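Local coordinates for protein chitosanase (Gynuella sunshinyii YC6258, PDB 6X2Q) that binds chitotetraose and, as a member of glycoside hydrolase family 46, probably cleaves the glycosidic bonds of chitosan, at residues M133-L138 against R179-F184; D12-I17 against I229-W234; L54-R59 against R107-D112; V191-A196 against E206-V211. One frame throughout, in Å; residues are numbered along the deposited sequence.

Contact 1 (M133-L138 against R179-F184); sequences MPLTLL and RWLKTF
The indole of Trp180 is the one flat group at this contact, and the methyl CG2 of Thr136 approaches it obliquely, 4.4 Å from CZ3. The ring system is also tied down by a hydrogen bond from NE1 to OG1 of Thr164. Beside the ring, Leu181 carries most of the apolar contact. Its chi1 of -179° sets CG anti to the backbone N, and its CD2 touches Met133, Leu135 and Thr136. The closest is Thr136 OG1, 3.4 Å from Leu181 CD2, where the two side chains pass antiparallel; the methyl can only pack against OG1, whose hydrogen-bond partner is Glu177 OE2. Leu135 lies roughly perpendicular to Leu181, its CD2 3.7 Å from Leu181 CD2. In Met133 the bend at chi3 brings CE to within 4.1 Å of Leu181 CD2. Met133 precedes the helix as its N-cap residue, and its backbone N also bonds to Glu177 OE2, so one carboxylate oxygen holds both Met133 and Thr136. Helices 134-147 and 177-193 run nearly parallel here, at 25°, with helix 156-167 against Trp180, helix 209-219 against Leu135 and helix 5-20 against Leu138.

Contact 2 (D12-I17 against I229-W234); sequences DQIISI and IRISTW
Ile14 and Ile17 of helix 5-20 pack against Ile231, at the end of strand 229-231; this strand and 238-240 form a two-stranded antiparallel sheet on which the helix lies. The helix and the strand segment run nearly parallel, 12° apart, with axes 10.2 Å from each other, a spacing filled by branched aliphatic side chains. Ile231 divides its branches between two partners. Its CG1 meets CG1 of Ile14 at 4.1 Å, the side chains roughly perpendicular, while its CG2 comes within 3.7 Å of Ile17 CG2 at a slant. Ile17 CG2, anti to the backbone N (chi1 -72° for CG1), is the branch that faces the strand. At the start of the strand, Ile229 touches Ile14 methyl to methyl, CD1 to CD1 at 4.3 Å. Leu240 of the partner strand packs against both helix isoleucines, and Phe238 against Ile17, which extends the apolar layer. Beyond the strand, polar bonds join the packing: Thr233 OG1 and Ser213 OG share a hydrogen bond that ties this region to helix 209-219. Trp234 then swings its indole to the helix, where NE1 has its stronger hydrogen bond to Phe18 O. The neighbouring carbonyl, Ile17 O, lies in the plane of the indole at its edge, 3.1 Å from NE1, and takes a weak bond with an N-H...O angle of 130°.

Contact 3 (L54-R59 against R107-D112); sequences LEVIQR and RQVQDD
Val56 packs on Val109 and Gln110 next to the closest backbone approach of helices 52-63 and 104-129, and here the fit is dense and apolar. Val109 CG1, anti to the backbone N (chi1 172°), reaches Val56 O at 3.5 Å. The same methyl lies 4.0 Å from Val56 CG1 and also touches Arg59 CB. Val56 CG1 in turn rests on the aliphatic CG of Gln110, 4.1 Å away, meeting it at a slant. Gln110 OE1 accepts from Arg43 N. Trp97 of helix 93-100 packs against both Val56 and Gln110 and adds to the buried side. The segments cross at 130°, with axes 9.4 Å apart, as a helix pair in the lobe of this lysozyme-clan protein that lies across the chain's centre from contacts 1 and 4. Toward solvent the fit slackens. Arg59 NH2 comes obliquely to 4.3 Å from Asp112 CB. Asp112 OD2, 4.6 Å from Arg59 NH2, lies well out of the guanidinium plane, so the two groups sense each other only as charges. Each is better engaged within its own helix: Arg59 NH1 pairs with Glu55 OE1 at 3.5 Å, while Gln108 NE2 donates to Asp112 OD1 from above the carboxylate plane.

Contact 4 (V191-A196 against E206-V211); sequences VLRHPA and ESTGRV
Leu192 reaches tip to tip toward Val211, its CD1 standing 3.6 Å from Val211 CG2. The same methyl touches Ser207 OG at 3.8 Å, and farther back Leu192 CB meets CG2 of Thr208, also at 3.8 Å. That threonine methyl serves Arg193 as well, lying over one face of its guanidinium, offset toward the rim. Arg193 NH2 comes within 3.3 Å of Thr208 OG1, but the angle is too poor for a hydrogen bond; NH1 makes a weak one to Ser205 O. The contact joins the C-terminal end of helix 177-193 to the chain that returns through the short helix 201-205 and leads into helix 209-219, in the lysozyme-clan family 46 fold. In the next shell, Ser207 OG is fixed by Gln146 NE2 and Trp204 O, both from residues of the sugar-binding pocket, and the Leu192 side chain lies about 7 Å from a bound glucosamine. Trp204 also packs on Leu192, and Arg210 forms a salt bridge with Asp142.

How the contacts relate
Contacts 1, 2 and 4 belong to one continuous body, whereas contact 3 lies apart, its centre 24 to 29 Å from theirs. Contacts 1 and 4 share helix 177-193, one near its start and the other at its end, without touching. Contact 2 touches both: Leu138 meets Ile14 and Ile15, and Thr233 packs on Gly209 and Arg210. All four are largely buried, but contacts 2 and 4 each reach the surface through one exposed residue. Contact 1 is packing without hydrogen bonds across its segments, Thr136 OG1 included, contact 2 adds a weak indole bond, and contacts 3 and 4 each carry an arginine at the more exposed side that makes no hydrogen bond across the contact.

Contact 1 (M133-L138 against R179-F184)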
loop_
_atom_site.group_PDB
_atom_site.type_symbol
_atom_site.label_atom_id
_atom_site.label_comp_id
_atom_site.label_asym_id
_atom_site.label_seq_id
_atom_site.Cartn_x
_atom_site.Cartn_y
_atom_site.Cartn_z
ATOM N N MET A 133 14.796 1.611 -12.220
ATOM C CA MET A 133 13.680 1.788 -13.132
ATOM C C MET A 133 12.457 2.261 -12.354
ATOM O O MET A 133 12.138 1.693 -11.303
ATOM C CB MET A 133 13.373 0.488 -13.874
ATOM C CG MET A 133 14.605 -0.186 -14.481
ATOM S SD MET A 133 14.172 -1.569 -15.568
ATOM C CE MET A 133 13.422 -2.703 -14.371
ATOM N N PRO A 134 11.767 3.298 -12.819
ATOM C CA PRO A 134 10.547 3.742 -12.123
ATOM C C PRO A 134 9.539 2.626 -11.848
ATOM O O PRO A 134 8.873 2.641 -10.796
ATOM C CB PRO A 134 9.989 4.796 -13.082
ATOM C CG PRO A 134 11.232 5.367 -13.754
ATOM C CD PRO A 134 12.166 4.204 -13.919
ATOM N N LEU A 135 9.420 1.653 -12.764
ATOM C CA LEU A 135 8.481 0.547 -12.571
ATOM C C LEU A 135 8.839 -0.266 -11.331
ATOM O O LEU A 135 7.952 -0.665 -10.563
ATOM C CB LEU A 135 8.470 -0.358 -13.811
ATOM C CG LEU A 135 7.597 -1.610 -13.711
ATOM C CD1 LEU A 135 6.150 -1.193 -13.593
ATOM C CD2 LEU A 135 7.774 -2.525 -14.909
ATOM N N THR A 136 10.136 -0.530 -11.122
ATOM C CA THR A 136 10.569 -1.210 -9.900
ATOM C C THR A 136 10.182 -0.417 -8.647
ATOM O O THR A 136 9.769 -1.002 -7.637
ATOM C CB THR A 136 12.080 -1.446 -9.952
ATOM O OG1 THR A 136 12.395 -2.038 -11.201
ATOM C CG2 THR A 136 12.550 -2.404 -8.854
ATOM N N LEU A 137 10.306 0.916 -8.693
ATOM C CA LEU A 137 9.916 1.735 -7.547
ATOM C C LEU A 137 8.420 1.627 -7.288
ATOM O O LEU A 137 7.982 1.523 -6.134
ATOM C CB LEU A 137 10.315 3.200 -7.778
ATOM C CG LEU A 137 11.751 3.637 -7.443
ATOM C CD1 LEU A 137 12.789 2.620 -7.890
ATOM C CD2 LEU A 137 12.077 5.020 -8.040
ATOM N N LEU A 138 7.625 1.654 -8.355
ATOM C CA LEU A 138 6.190 1.510 -8.210
ATOM C C LEU A 138 5.855 0.154 -7.595
ATOM O O LEU A 138 5.074 0.071 -6.638
ATOM C CB LEU A 138 5.535 1.688 -9.580
ATOM C CG LEU A 138 4.045 1.363 -9.640
ATOM C CD1 LEU A 138 3.254 2.323 -8.759
ATOM C CD2 LEU A 138 3.566 1.430 -11.074
ATOM N N ARG A 179 15.275 -8.734 -14.566
ATOM C CA ARG A 179 15.217 -10.097 -14.045
ATOM C C ARG A 179 14.861 -10.092 -12.559
ATOM O O ARG A 179 14.023 -10.887 -12.103
ATOM C CB ARG A 179 16.552 -10.810 -14.291
ATOM C CG ARG A 179 16.477 -12.329 -14.137
ATOM C CD ARG A 179 17.637 -13.042 -14.830
ATOM N NE ARG A 179 18.736 -13.259 -13.895
ATOM C CZ ARG A 179 18.790 -14.265 -13.027
ATOM N NH1 ARG A 179 17.816 -15.161 -12.999
ATOM N NH2 ARG A 179 19.823 -14.381 -12.194
ATOM N N TRP A 180 15.502 -9.209 -11.784
ATOM C CA TRP A 180 15.182 -9.102 -10.364
ATOM C C TRP A 180 13.722 -8.734 -10.171
ATOM O O TRP A 180 13.034 -9.313 -9.323
ATOM C CB TRP A 180 16.085 -8.070 -9.690
ATOM C CG TRP A 180 15.965 -8.053 -8.183
ATOM C CD1 TRP A 180 16.835 -8.608 -7.289
ATOM C CD2 TRP A 180 14.932 -7.429 -7.401
ATOM N NE1 TRP A 180 16.400 -8.383 -6.003
ATOM C CE2 TRP A 180 15.231 -7.671 -6.047
ATOM C CE3 TRP A 180 13.774 -6.706 -7.716
ATOM C CZ2 TRP A 180 14.412 -7.219 -5.004
ATOM C CZ3 TRP A 180 12.962 -6.252 -6.681
ATOM C CH2 TRP A 180 13.283 -6.518 -5.341
ATOM N N LEU A 181 13.230 -7.787 -10.973
ATOM C CA LEU A 181 11.854 -7.324 -10.848
ATOM C C LEU A 181 10.866 -8.420 -11.229
ATOM O O LEU A 181 9.829 -8.572 -10.581
ATOM C CB LEU A 181 11.632 -6.066 -11.707
ATOM C CG LEU A 181 10.226 -5.430 -11.683
ATOM C CD1 LEU A 181 9.756 -5.181 -10.254
ATOM C CD2 LEU A 181 10.122 -4.153 -12.519
ATOM N N LYS A 182 11.159 -9.187 -12.280
ATOM C CA LYS A 182 10.231 -10.240 -12.684
ATOM C C LYS A 182 10.117 -11.309 -11.599
ATOM O O LYS A 182 9.015 -11.782 -11.279
ATOM C CB LYS A 182 10.683 -10.852 -14.005
ATOM C CG LYS A 182 9.579 -11.570 -14.766
ATOM C CD LYS A 182 10.131 -12.735 -15.543
ATOM C CE LYS A 182 9.770 -12.659 -17.032
ATOM N NZ LYS A 182 10.001 -13.985 -17.706
ATOM N N THR A 183 11.251 -11.671 -11.006
ATOM C CA THR A 183 11.257 -12.604 -9.893
ATOM C C THR A 183 10.454 -12.056 -8.711
ATOM O O THR A 183 9.671 -12.786 -8.085
ATOM C CB THR A 183 12.706 -12.883 -9.495
ATOM O OG1 THR A 183 13.429 -13.355 -10.642
ATOM C CG2 THR A 183 12.778 -13.918 -8.408
ATOM N N PHE A 184 10.622 -10.764 -8.402
ATOM C CA PHE A 184 9.884 -10.168 -7.286
ATOM C C PHE A 184 8.382 -10.241 -7.528
ATOM O O PHE A 184 7.614 -10.560 -6.624
ATOM C CB PHE A 184 10.315 -8.709 -7.076
ATOM C CG PHE A 184 9.517 -7.988 -5.996
ATOM C CD1 PHE A 184 9.852 -8.126 -4.650
ATOM C CD2 PHE A 184 8.421 -7.198 -6.330
ATOM C CE1 PHE A 184 9.128 -7.469 -3.669
ATOM C CE2 PHE A 184 7.698 -6.538 -5.354
ATOM C CZ PHE A 184 8.046 -6.675 -4.022
#

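Contact 2 (D12-I17 against I229-W234)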
loop_
_atom_site.group_PDB
_atom_site.type_symbol
_atom_site.label_atom_id
_atom_site.label_comp_id
_atom_site.label_asym_id
_atom_site.label_seq_id
_atom_site.Cartn_x
_atom_site.Cartn_y
_atom_site.Cartn_z
ATOM N N ASP A 12 0.375 6.954 -7.597
ATOM C CA ASP A 12 -0.772 7.046 -6.702
ATOM C C ASP A 12 -2.058 6.669 -7.418
ATOM O O ASP A 12 -2.922 6.004 -6.840
ATOM C CB ASP A 12 -0.890 8.455 -6.114
ATOM C CG ASP A 12 0.222 8.770 -5.130
ATOM O OD1 ASP A 12 0.929 7.828 -4.709
ATOM O OD2 ASP A 12 0.380 9.961 -4.766
ATOM N N GLN A 13 -2.215 7.093 -8.670
ATOM C CA GLN A 13 -3.456 6.788 -9.370
ATOM C C GLN A 13 -3.542 5.308 -9.718
ATOM O O GLN A 13 -4.631 4.723 -9.691
ATOM C CB GLN A 13 -3.581 7.661 -10.614
ATOM C CG GLN A 13 -4.017 9.062 -10.244
ATOM C CD GLN A 13 -4.059 10.040 -11.406
ATOM O OE1 GLN A 13 -3.934 9.671 -12.574
ATOM N NE2 GLN A 13 -4.241 11.307 -11.079
ATOM N N ILE A 14 -2.396 4.684 -10.013
ATOM C CA ILE A 14 -2.365 3.254 -10.340
ATOM C C ILE A 14 -2.710 2.419 -9.113
ATOM O O ILE A 14 -3.544 1.507 -9.176
ATOM C CB ILE A 14 -0.983 2.858 -10.901
ATOM C CG1 ILE A 14 -0.736 3.501 -12.266
ATOM C CG2 ILE A 14 -0.845 1.352 -10.968
ATOM C CD1 ILE A 14 0.706 3.355 -12.754
ATOM N N ILE A 15 -2.054 2.708 -7.982
ATOM C CA ILE A 15 -2.297 1.958 -6.756
ATOM C C ILE A 15 -3.720 2.176 -6.283
ATOM O O ILE A 15 -4.372 1.262 -5.758
ATOM C CB ILE A 15 -1.266 2.355 -5.686
ATOM C CG1 ILE A 15 0.119 1.917 -6.158
ATOM C CG2 ILE A 15 -1.636 1.777 -4.303
ATOM C CD1 ILE A 15 1.242 2.418 -5.292
ATOM N N SER A 16 -4.228 3.394 -6.457
ATOM C CA SER A 16 -5.623 3.643 -6.138
ATOM C C SER A 16 -6.539 2.745 -6.972
ATOM O O SER A 16 -7.485 2.146 -6.446
ATOM C CB SER A 16 -5.941 5.124 -6.347
ATOM O OG SER A 16 -7.252 5.407 -5.905
ATOM N N ILE A 17 -6.256 2.620 -8.269
ATOM C CA ILE A 17 -7.022 1.707 -9.113
ATOM C C ILE A 17 -6.840 0.270 -8.641
ATOM O O ILE A 17 -7.808 -0.490 -8.542
ATOM C CB ILE A 17 -6.618 1.872 -10.588
ATOM C CG1 ILE A 17 -7.143 3.198 -11.143
ATOM C CG2 ILE A 17 -7.137 0.697 -11.426
ATOM C CD1 ILE A 17 -6.504 3.604 -12.461
ATOM N N ILE A 229 -0.389 5.419 -19.804
ATOM C CA ILE A 229 -0.390 4.127 -19.133
ATOM C C ILE A 229 -1.821 3.620 -19.092
ATOM O O ILE A 229 -2.728 4.329 -18.637
ATOM C CB ILE A 229 0.216 4.208 -17.723
ATOM C CG1 ILE A 229 1.702 4.555 -17.819
ATOM C CG2 ILE A 229 0.042 2.873 -16.998
ATOM C CD1 ILE A 229 2.441 4.510 -16.485
ATOM N N ARG A 230 -2.020 2.404 -19.588
ATOM C CA ARG A 230 -3.312 1.735 -19.561
ATOM C C ARG A 230 -3.332 0.768 -18.383
ATOM O O ARG A 230 -2.477 -0.120 -18.292
ATOM C CB ARG A 230 -3.569 1.003 -20.881
ATOM C CG ARG A 230 -4.932 0.328 -20.974
ATOM C CD ARG A 230 -4.837 -1.012 -21.723
ATOM N NE ARG A 230 -5.904 -1.158 -22.710
ATOM C CZ ARG A 230 -6.944 -1.977 -22.579
ATOM N NH1 ARG A 230 -7.068 -2.747 -21.499
ATOM N NH2 ARG A 230 -7.864 -2.024 -23.532
ATOM N N ILE A 231 -4.280 0.964 -17.471
ATOM C CA ILE A 231 -4.539 0.039 -16.374
ATOM C C ILE A 231 -5.975 -0.449 -16.498
ATOM O O ILE A 231 -6.899 0.365 -16.599
ATOM C CB ILE A 231 -4.315 0.704 -15.002
ATOM C CG1 ILE A 231 -2.883 1.234 -14.880
ATOM C CG2 ILE A 231 -4.585 -0.294 -13.895
ATOM C CD1 ILE A 231 -1.820 0.121 -14.860
ATOM N N SER A 232 -6.169 -1.774 -16.480
ATOM C CA SER A 232 -7.522 -2.328 -16.545
ATOM C C SER A 232 -7.686 -3.524 -15.614
ATOM O O SER A 232 -8.422 -4.467 -15.927
ATOM C CB SER A 232 -7.894 -2.732 -17.975
ATOM O OG SER A 232 -6.819 -3.385 -18.611
ATOM N N THR A 233 -7.011 -3.485 -14.468
ATOM C CA THR A 233 -6.978 -4.538 -13.462
ATOM C C THR A 233 -8.330 -5.189 -13.195
ATOM O O THR A 233 -8.410 -6.413 -13.061
ATOM C CB THR A 233 -6.431 -3.964 -12.153
ATOM O OG1 THR A 233 -5.227 -3.224 -12.421
ATOM C CG2 THR A 233 -6.153 -5.085 -11.144
ATOM N N TRP A 234 -9.398 -4.393 -13.120
ATOM C CA TRP A 234 -10.710 -4.900 -12.725
ATOM C C TRP A 234 -11.709 -4.909 -13.872
ATOM O O TRP A 234 -12.921 -4.939 -13.628
ATOM C CB TRP A 234 -11.274 -4.077 -11.570
ATOM C CG TRP A 234 -10.402 -4.036 -10.365
ATOM C CD1 TRP A 234 -9.566 -3.018 -9.986
ATOM C CD2 TRP A 234 -10.289 -5.049 -9.357
ATOM N NE1 TRP A 234 -8.933 -3.344 -8.809
ATOM C CE2 TRP A 234 -9.365 -4.580 -8.397
ATOM C CE3 TRP A 234 -10.886 -6.307 -9.167
ATOM C CZ2 TRP A 234 -9.023 -5.328 -7.259
ATOM C CZ3 TRP A 234 -10.542 -7.049 -8.040
ATOM C CH2 TRP A 234 -9.614 -6.559 -7.105
#

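Contact 3 (L54-R59 against R107-D112)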
loop_
_atom_site.group_PDB
_atom_site.type_symbol
_atom_site.label_atom_id
_atom_site.label_comp_id
_atom_site.label_asym_id
_atom_site.label_seq_id
_atom_site.Cartn_x
_atom_site.Cartn_y
_atom_site.Cartn_z
ATOM N N LEU A 54 -4.188 4.237 14.020
ATOM C CA LEU A 54 -3.918 4.914 15.300
ATOM C C LEU A 54 -2.982 6.099 15.069
ATOM O O LEU A 54 -3.275 7.139 15.567
ATOM C CB LEU A 54 -3.303 3.927 16.289
ATOM C CG LEU A 54 -2.784 4.570 17.567
ATOM C CD1 LEU A 54 -3.930 5.042 18.431
ATOM C CD2 LEU A 54 -1.902 3.637 18.344
ATOM N N GLU A 55 -1.905 5.910 14.323
ATOM C CA GLU A 55 -0.978 7.003 14.110
ATOM C C GLU A 55 -1.656 8.185 13.425
ATOM O O GLU A 55 -1.422 9.338 13.801
ATOM C CB GLU A 55 0.222 6.532 13.310
ATOM C CG GLU A 55 1.279 7.589 13.267
ATOM C CD GLU A 55 2.374 7.268 12.301
ATOM O OE1 GLU A 55 3.180 8.175 12.020
ATOM O OE2 GLU A 55 2.427 6.115 11.825
ATOM N N VAL A 56 -2.515 7.919 12.436
ATOM C CA VAL A 56 -3.203 9.004 11.744
ATOM C C VAL A 56 -4.037 9.813 12.735
ATOM O O VAL A 56 -3.937 11.049 12.808
ATOM C CB VAL A 56 -4.066 8.443 10.597
ATOM C CG1 VAL A 56 -4.987 9.509 10.041
ATOM C CG2 VAL A 56 -3.188 7.850 9.477
ATOM N N ILE A 57 -4.851 9.123 13.538
ATOM C CA ILE A 57 -5.745 9.827 14.446
ATOM C C ILE A 57 -4.948 10.518 15.539
ATOM O O ILE A 57 -5.242 11.662 15.893
ATOM C CB ILE A 57 -6.816 8.861 14.990
ATOM C CG1 ILE A 57 -7.730 8.445 13.832
ATOM C CG2 ILE A 57 -7.657 9.491 16.140
ATOM C CD1 ILE A 57 -8.649 7.266 14.128
ATOM N N GLN A 58 -3.886 9.877 16.039
ATOM C CA GLN A 58 -3.052 10.534 17.045
ATOM C C GLN A 58 -2.421 11.807 16.496
ATOM O O GLN A 58 -2.479 12.868 17.132
ATOM C CB GLN A 58 -1.975 9.583 17.567
ATOM C CG GLN A 58 -2.492 8.683 18.672
ATOM C CD GLN A 58 -1.452 7.713 19.212
ATOM O OE1 GLN A 58 -0.473 7.375 18.534
ATOM N NE2 GLN A 58 -1.675 7.242 20.441
ATOM N N ARG A 59 -1.814 11.731 15.312
ATOM C CA ARG A 59 -1.207 12.937 14.766
ATOM C C ARG A 59 -2.262 14.007 14.525
ATOM O O ARG A 59 -2.027 15.187 14.791
ATOM C CB ARG A 59 -0.444 12.615 13.489
ATOM C CG ARG A 59 0.659 11.628 13.759
ATOM C CD ARG A 59 1.486 11.358 12.540
ATOM N NE ARG A 59 2.266 12.523 12.177
ATOM C CZ ARG A 59 3.194 12.515 11.232
ATOM N NH1 ARG A 59 3.451 11.394 10.579
ATOM N NH2 ARG A 59 3.865 13.622 10.947
ATOM N N ARG A 107 -6.772 14.880 5.585
ATOM C CA ARG A 107 -6.192 14.266 4.394
ATOM C C ARG A 107 -4.686 14.472 4.356
ATOM O O ARG A 107 -3.936 13.554 3.999
ATOM C CB ARG A 107 -6.859 14.835 3.140
ATOM C CG ARG A 107 -8.388 14.654 3.171
ATOM C CD ARG A 107 -9.009 14.655 1.785
ATOM N NE ARG A 107 -8.871 15.946 1.113
ATOM C CZ ARG A 107 -9.690 16.983 1.294
ATOM N NH1 ARG A 107 -10.716 16.900 2.131
ATOM N NH2 ARG A 107 -9.485 18.106 0.636
ATOM N N GLN A 108 -4.224 15.651 4.775
ATOM C CA GLN A 108 -2.790 15.927 4.802
ATOM C C GLN A 108 -2.066 14.998 5.770
ATOM O O GLN A 108 -0.981 14.494 5.457
ATOM C CB GLN A 108 -2.542 17.398 5.169
ATOM C CG GLN A 108 -1.064 17.800 5.231
ATOM C CD GLN A 108 -0.349 17.629 3.889
ATOM O OE1 GLN A 108 -0.741 18.222 2.889
ATOM N NE2 GLN A 108 0.698 16.808 3.871
ATOM N N VAL A 109 -2.661 14.745 6.943
ATOM C CA VAL A 109 -2.078 13.792 7.889
ATOM C C VAL A 109 -1.955 12.411 7.245
ATOM O O VAL A 109 -0.945 11.716 7.412
ATOM C CB VAL A 109 -2.914 13.742 9.189
ATOM C CG1 VAL A 109 -2.438 12.611 10.112
ATOM C CG2 VAL A 109 -2.856 15.080 9.928
ATOM N N GLN A 110 -2.981 11.994 6.501
ATOM C CA GLN A 110 -2.896 10.731 5.773
ATOM C C GLN A 110 -1.736 10.743 4.780
ATOM O O GLN A 110 -1.031 9.737 4.632
ATOM C CB GLN A 110 -4.211 10.460 5.052
ATOM C CG GLN A 110 -5.372 10.156 5.974
ATOM C CD GLN A 110 -6.584 9.652 5.205
ATOM O OE1 GLN A 110 -6.464 8.738 4.372
ATOM N NE2 GLN A 110 -7.756 10.244 5.475
ATOM N N ASP A 111 -1.511 11.885 4.106
ATOM C CA ASP A 111 -0.393 11.978 3.164
ATOM C C ASP A 111 0.930 11.855 3.901
ATOM O O ASP A 111 1.848 11.165 3.439
ATOM C CB ASP A 111 -0.424 13.306 2.389
ATOM C CG ASP A 111 -1.647 13.451 1.485
ATOM O OD1 ASP A 111 -2.261 12.426 1.123
ATOM O OD2 ASP A 111 -2.017 14.604 1.147
ATOM N N ASP A 112 1.049 12.529 5.045
ATOM C CA ASP A 112 2.299 12.489 5.791
ATOM C C ASP A 112 2.591 11.076 6.275
ATOM O O ASP A 112 3.723 10.595 6.170
ATOM C CB ASP A 112 2.252 13.460 6.980
ATOM C CG ASP A 112 2.173 14.942 6.555
ATOM O OD1 ASP A 112 2.433 15.266 5.372
ATOM O OD2 ASP A 112 1.858 15.788 7.434
#

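Contact 4 (V191-A196 against E206-V211)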
loop_
_atom_site.group_PDB
_atom_site.type_symbol
_atom_site.label_atom_id
_atom_site.label_comp_id
_atom_site.label_asym_id
_atom_site.label_seq_id
_atom_site.Cartn_x
_atom_site.Cartn_y
_atom_site.Cartn_z
ATOM N N VAL A 191 2.866 -15.103 -2.808
ATOM C CA VAL A 191 2.516 -14.761 -1.428
ATOM C C VAL A 191 1.055 -14.337 -1.333
ATOM O O VAL A 191 0.350 -14.701 -0.380
ATOM C CB VAL A 191 3.460 -13.669 -0.887
ATOM C CG1 VAL A 191 2.882 -12.967 0.348
ATOM C CG2 VAL A 191 4.885 -14.213 -0.616
ATOM N N LEU A 192 0.572 -13.555 -2.302
ATOM C CA LEU A 192 -0.833 -13.158 -2.281
ATOM C C LEU A 192 -1.756 -14.378 -2.402
ATOM O O LEU A 192 -2.809 -14.434 -1.754
ATOM C CB LEU A 192 -1.106 -12.142 -3.391
ATOM C CG LEU A 192 -0.519 -10.723 -3.170
ATOM C CD1 LEU A 192 -0.740 -9.799 -4.392
ATOM C CD2 LEU A 192 -1.037 -10.055 -1.856
ATOM N N ARG A 193 -1.369 -15.366 -3.228
ATOM C CA ARG A 193 -2.165 -16.582 -3.375
ATOM C C ARG A 193 -2.048 -17.485 -2.157
ATOM O O ARG A 193 -2.997 -18.209 -1.833
ATOM C CB ARG A 193 -1.735 -17.367 -4.622
ATOM C CG ARG A 193 -2.232 -16.797 -5.946
ATOM C CD ARG A 193 -2.949 -17.845 -6.811
ATOM N NE ARG A 193 -3.381 -17.272 -8.086
ATOM C CZ ARG A 193 -4.391 -16.410 -8.226
ATOM N NH1 ARG A 193 -5.103 -16.034 -7.168
ATOM N NH2 ARG A 193 -4.699 -15.927 -9.430
ATOM N N HIS A 194 -0.900 -17.477 -1.483
ATOM C CA HIS A 194 -0.621 -18.426 -0.403
ATOM C C HIS A 194 0.046 -17.730 0.763
ATOM O O HIS A 194 1.194 -18.026 1.112
ATOM C CB HIS A 194 0.245 -19.576 -0.915
ATOM C CG HIS A 194 -0.440 -20.392 -1.954
ATOM N ND1 HIS A 194 0.036 -20.510 -3.243
ATOM C CD2 HIS A 194 -1.606 -21.079 -1.913
ATOM C CE1 HIS A 194 -0.793 -21.263 -3.942
ATOM N NE2 HIS A 194 -1.798 -21.620 -3.160
ATOM N N PRO A 195 -0.663 -16.827 1.427
ATOM C CA PRO A 195 -0.044 -16.100 2.539
ATOM C C PRO A 195 0.122 -16.987 3.766
ATOM O O PRO A 195 -0.680 -17.886 4.028
ATOM C CB PRO A 195 -1.020 -14.945 2.805
ATOM C CG PRO A 195 -2.320 -15.362 2.191
ATOM C CD PRO A 195 -2.046 -16.398 1.148
ATOM N N ALA A 196 1.192 -16.731 4.518
ATOM C CA ALA A 196 1.346 -17.393 5.811
ATOM C C ALA A 196 0.250 -16.985 6.792
ATOM O O ALA A 196 -0.098 -17.760 7.688
ATOM C CB ALA A 196 2.725 -17.087 6.400
ATOM N N GLU A 206 -7.758 -12.582 -4.080
ATOM C CA GLU A 206 -8.543 -11.864 -5.077
ATOM C C GLU A 206 -7.864 -10.590 -5.578
ATOM O O GLU A 206 -8.436 -9.895 -6.427
ATOM C CB GLU A 206 -9.913 -11.510 -4.495
ATOM C CG GLU A 206 -10.747 -12.720 -4.108
ATOM C CD GLU A 206 -12.230 -12.393 -4.002
ATOM O OE1 GLU A 206 -12.921 -12.428 -5.049
ATOM O OE2 GLU A 206 -12.701 -12.094 -2.879
ATOM N N SER A 207 -6.685 -10.244 -5.073
ATOM C CA SER A 207 -6.041 -8.996 -5.455
ATOM C C SER A 207 -4.845 -9.193 -6.387
ATOM O O SER A 207 -4.081 -8.250 -6.596
ATOM C CB SER A 207 -5.600 -8.238 -4.205
ATOM O OG SER A 207 -4.308 -8.678 -3.798
ATOM N N THR A 208 -4.666 -10.387 -6.959
ATOM C CA THR A 208 -3.454 -10.683 -7.718
ATOM C C THR A 208 -3.424 -10.026 -9.091
ATOM O O THR A 208 -2.349 -9.956 -9.701
ATOM C CB THR A 208 -3.272 -12.200 -7.901
ATOM O OG1 THR A 208 -4.439 -12.757 -8.519
ATOM C CG2 THR A 208 -3.028 -12.878 -6.569
ATOM N N GLY A 209 -4.566 -9.575 -9.607
ATOM C CA GLY A 209 -4.562 -8.849 -10.865
ATOM C C GLY A 209 -3.643 -7.638 -10.847
ATOM O O GLY A 209 -3.103 -7.244 -11.886
ATOM N N ARG A 210 -3.419 -7.052 -9.672
ATOM C CA ARG A 210 -2.521 -5.903 -9.607
ATOM C C ARG A 210 -1.075 -6.307 -9.906
ATOM O O ARG A 210 -0.327 -5.541 -10.517
ATOM C CB ARG A 210 -2.634 -5.224 -8.236
ATOM C CG ARG A 210 -1.922 -5.932 -7.092
ATOM C CD ARG A 210 -2.592 -5.578 -5.764
ATOM N NE ARG A 210 -2.149 -4.273 -5.289
ATOM C CZ ARG A 210 -2.700 -3.607 -4.277
ATOM N NH1 ARG A 210 -3.749 -4.096 -3.616
ATOM N NH2 ARG A 210 -2.196 -2.441 -3.922
ATOM N N VAL A 211 -0.656 -7.491 -9.456
ATOM C CA VAL A 211 0.671 -7.977 -9.812
ATOM C C VAL A 211 0.719 -8.265 -11.303
ATOM O O VAL A 211 1.722 -7.974 -11.979
ATOM C CB VAL A 211 1.038 -9.219 -8.977
ATOM C CG1 VAL A 211 2.425 -9.736 -9.348
ATOM C CG2 VAL A 211 0.951 -8.920 -7.472
#